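Local coordinates for protein cytochrome c7 (Geobacter sulfurreducens, PDB 3H33) that probably carries electrons during Fe(III) respiration, as a small cytochrome of the c7 family with three bound haems, at residues Thr8-Val13 and Asp67-Gly72. Sequence-based numbering, arbitrary orientation.
With HEM (protoporphyrin IX containing Fe), chain D.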
loop_
_atom_site.group_PDB
_atom_site.type_symbol
_atom_site.label_atom_id
_atom_site.label_comp_id
_atom_site.label_asym_id
_atom_site.label_seq_id
_atom_site.Cartn_x
_atom_site.Cartn_y
_atom_site.Cartn_z
ATOM N N THR A 8 -11.357 6.616 -1.458
ATOM C CA THR A 8 -10.897 7.988 -1.304
ATOM C C THR A 8 -11.612 8.876 -2.309
ATOM O O THR A 8 -11.990 8.420 -3.389
ATOM C CB THR A 8 -9.366 8.103 -1.520
ATOM O OG1 THR A 8 -9.029 7.629 -2.829
ATOM C CG2 THR A 8 -8.615 7.275 -0.491
ATOM N N ARG A 9 -11.798 10.142 -1.945
ATOM C CA ARG A 9 -12.478 11.109 -2.803
ATOM C C ARG A 9 -11.890 11.115 -4.209
ATOM O O ARG A 9 -12.610 11.001 -5.200
ATOM C CB ARG A 9 -12.348 12.522 -2.228
ATOM C CG ARG A 9 -12.221 12.596 -0.719
ATOM C CD ARG A 9 -13.418 13.274 -0.085
ATOM N NE ARG A 9 -13.163 13.611 1.314
ATOM C CZ ARG A 9 -14.034 14.228 2.107
ATOM N NH1 ARG A 9 -15.227 14.578 1.641
ATOM N NH2 ARG A 9 -13.711 14.500 3.366
ATOM N N ILE A 10 -10.570 11.247 -4.273
ATOM C CA ILE A 10 -9.833 11.310 -5.530
ATOM C C ILE A 10 -9.847 10.016 -6.354
ATOM O O ILE A 10 -9.358 9.986 -7.483
ATOM C CB ILE A 10 -8.366 11.723 -5.250
ATOM C CG1 ILE A 10 -7.686 12.185 -6.535
ATOM C CG2 ILE A 10 -7.602 10.551 -4.641
ATOM C CD1 ILE A 10 -6.311 12.775 -6.301
ATOM N N GLY A 11 -10.416 8.953 -5.798
ATOM C CA GLY A 11 -10.454 7.686 -6.506
ATOM C C GLY A 11 -9.962 6.591 -5.581
ATOM O O GLY A 11 -8.903 6.723 -4.971
ATOM N N ALA A 12 -10.724 5.506 -5.483
ATOM C CA ALA A 12 -10.381 4.397 -4.604
ATOM C C ALA A 12 -9.108 3.624 -4.974
ATOM O O ALA A 12 -8.810 3.402 -6.151
ATOM C CB ALA A 12 -11.564 3.436 -4.516
ATOM N N VAL A 13 -8.375 3.203 -3.947
ATOM C CA VAL A 13 -7.140 2.443 -4.117
ATOM C C VAL A 13 -7.330 1.010 -3.637
ATOM O O VAL A 13 -7.786 0.779 -2.515
ATOM C CB VAL A 13 -5.987 3.059 -3.299
ATOM C CG1 VAL A 13 -4.710 2.250 -3.505
ATOM C CG2 VAL A 13 -5.778 4.510 -3.699
ATOM N N ASP A 67 -2.227 5.507 -11.132
ATOM C CA ASP A 67 -1.933 4.081 -11.172
ATOM C C ASP A 67 -2.355 3.422 -9.868
ATOM O O ASP A 67 -2.352 2.204 -9.752
ATOM C CB ASP A 67 -0.451 3.835 -11.460
ATOM C CG ASP A 67 -0.104 4.082 -12.914
ATOM O OD1 ASP A 67 -0.967 3.814 -13.779
ATOM O OD2 ASP A 67 1.023 4.533 -13.200
ATOM N N CYS A 68 -2.722 4.248 -8.894
ATOM C CA CYS A 68 -3.203 3.776 -7.597
ATOM C C CYS A 68 -4.659 4.187 -7.445
ATOM O O CYS A 68 -5.523 3.361 -7.167
ATOM C CB CYS A 68 -2.422 4.413 -6.455
ATOM S SG CYS A 68 -1.082 3.399 -5.771
ATOM N N HIS A 69 -4.912 5.481 -7.618
ATOM C CA HIS A 69 -6.252 6.033 -7.491
ATOM C C HIS A 69 -7.030 5.866 -8.791
ATOM O O HIS A 69 -6.703 6.482 -9.806
ATOM C CB HIS A 69 -6.165 7.511 -7.114
ATOM C CG HIS A 69 -5.579 7.757 -5.756
ATOM N ND1 HIS A 69 -6.234 7.490 -4.573
ATOM C CD2 HIS A 69 -4.379 8.283 -5.400
ATOM C CE1 HIS A 69 -5.434 7.865 -3.563
ATOM N NE2 HIS A 69 -4.293 8.349 -4.011
ATOM N N LYS A 70 -8.060 5.029 -8.748
ATOM C CA LYS A 70 -8.888 4.757 -9.914
ATOM C C LYS A 70 -10.365 4.786 -9.546
ATOM O O LYS A 70 -10.736 4.448 -8.421
ATOM C CB LYS A 70 -8.537 3.383 -10.482
ATOM C CG LYS A 70 -7.058 3.205 -10.766
ATOM C CD LYS A 70 -6.744 1.814 -11.280
ATOM C CE LYS A 70 -5.281 1.706 -11.682
ATOM N NZ LYS A 70 -4.933 0.338 -12.164
ATOM N N GLY A 71 -11.203 5.203 -10.491
ATOM C CA GLY A 71 -12.633 5.239 -10.236
ATOM C C GLY A 71 -13.279 6.604 -10.075
ATOM O O GLY A 71 -14.462 6.683 -9.735
ATOM N N GLY A 72 -12.526 7.675 -10.304
ATOM C CA GLY A 72 -13.097 9.008 -10.178
ATOM C C GLY A 72 -13.422 9.420 -8.752
ATOM O O GLY A 72 -13.150 10.586 -8.389
HETATM C CHA HEM D . -4.991 9.016 -0.115
HETATM C CHB HEM D . -3.819 12.078 -3.620
HETATM C CHC HEM D . -0.548 9.021 -5.264
HETATM C CHD HEM D . -2.330 5.719 -2.308
HETATM C C1A HEM D . -4.928 10.159 -0.893
HETATM C C2A HEM D . -5.672 11.381 -0.643
HETATM C C3A HEM D . -5.374 12.230 -1.661
HETATM C C4A HEM D . -4.435 11.527 -2.512
HETATM C CMA HEM D . -5.931 13.639 -1.880
HETATM C CAA HEM D . -6.592 11.645 0.556
HETATM C CBA HEM D . -7.965 11.043 0.296
HETATM C CGA HEM D . -8.759 11.834 -0.724
HETATM O O1A HEM D . -9.482 11.217 -1.538
HETATM O O2A HEM D . -8.666 13.079 -0.700
HETATM C C1B HEM D . -2.822 11.512 -4.392
HETATM C C2B HEM D . -2.083 12.213 -5.431
HETATM C C3B HEM D . -1.106 11.392 -5.876
HETATM C C4B HEM D . -1.276 10.166 -5.089
HETATM C CMB HEM D . -2.308 13.650 -5.865
HETATM C CAB HEM D . -0.005 11.728 -6.886
HETATM C CBB HEM D . 0.948 12.861 -6.513
HETATM C C1C HEM D . -0.751 7.837 -4.589
HETATM C C2C HEM D . -0.127 6.580 -4.960
HETATM C C3C HEM D . -0.707 5.626 -4.168
HETATM C C4C HEM D . -1.637 6.322 -3.321
HETATM C CMC HEM D . 0.850 6.359 -6.118
HETATM C CAC HEM D . -0.537 4.098 -4.195
HETATM C CBC HEM D . 0.907 3.616 -4.199
HETATM C C1D HEM D . -3.153 6.328 -1.397
HETATM C C2D HEM D . -3.835 5.639 -0.328
HETATM C C3D HEM D . -4.539 6.591 0.313
HETATM C C4D HEM D . -4.303 7.840 -0.356
HETATM C CMD HEM D . -3.814 4.136 -0.052
HETATM C CAD HEM D . -5.517 6.369 1.434
HETATM C CBD HEM D . -4.905 6.403 2.816
HETATM C CGD HEM D . -5.956 6.254 3.897
HETATM O O1D HEM D . -6.886 5.441 3.715
HETATM O O2D HEM D . -5.852 6.943 4.929
HETATM N NA HEM D . -4.150 10.272 -2.019
HETATM N NB HEM D . -2.307 10.269 -4.166
HETATM N NC HEM D . -1.689 7.656 -3.597
HETATM N ND HEM D . -3.463 7.661 -1.424
HETATM FE FE HEM D . -2.897 8.962 -2.775
#
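His-69 and Val-13 bury the most surface here, and Val-13 CG2 comes within 3.1 Å of His-69 ND1. Val-13 CG1 is anti to the backbone N (chi1 -180°), which puts CG2 beside that N and obliquely against the imidazole. Ile-10 lies over one face of the same ring: its CG2 stands 3.5 Å from the His-69 ring centroid, a CH-pi contact. At the ring edge His-69 ND1 gives its hydrogen to Gly-11 O at 2.8 Å, though the place of that oxygen is less sure. A second bond, to Thr-8 OG1, is weak and doubtful. An alanine in place of Thr-8 removes OG1 and CG2, and would probably leave a gap beside both propionate arms, where CG2 packs. The Gly-11 bond and the Ile-10 and Val-13 methyls probably help fix the rotation of the ring, whose NE2 binds the haem iron at 2.0 Å. His-47 supplies the other axial nitrogen. Beyond the ring one backbone bond joins the segments: Lys-70 N donates to Ala-12 O at 3.2 Å. Just before His-69, Cys-68 SG is joined to haem CAC by a thioether bond. This pair ends a c-type CXXCH haem-binding motif, here in a bis-histidine multihaem cytochrome.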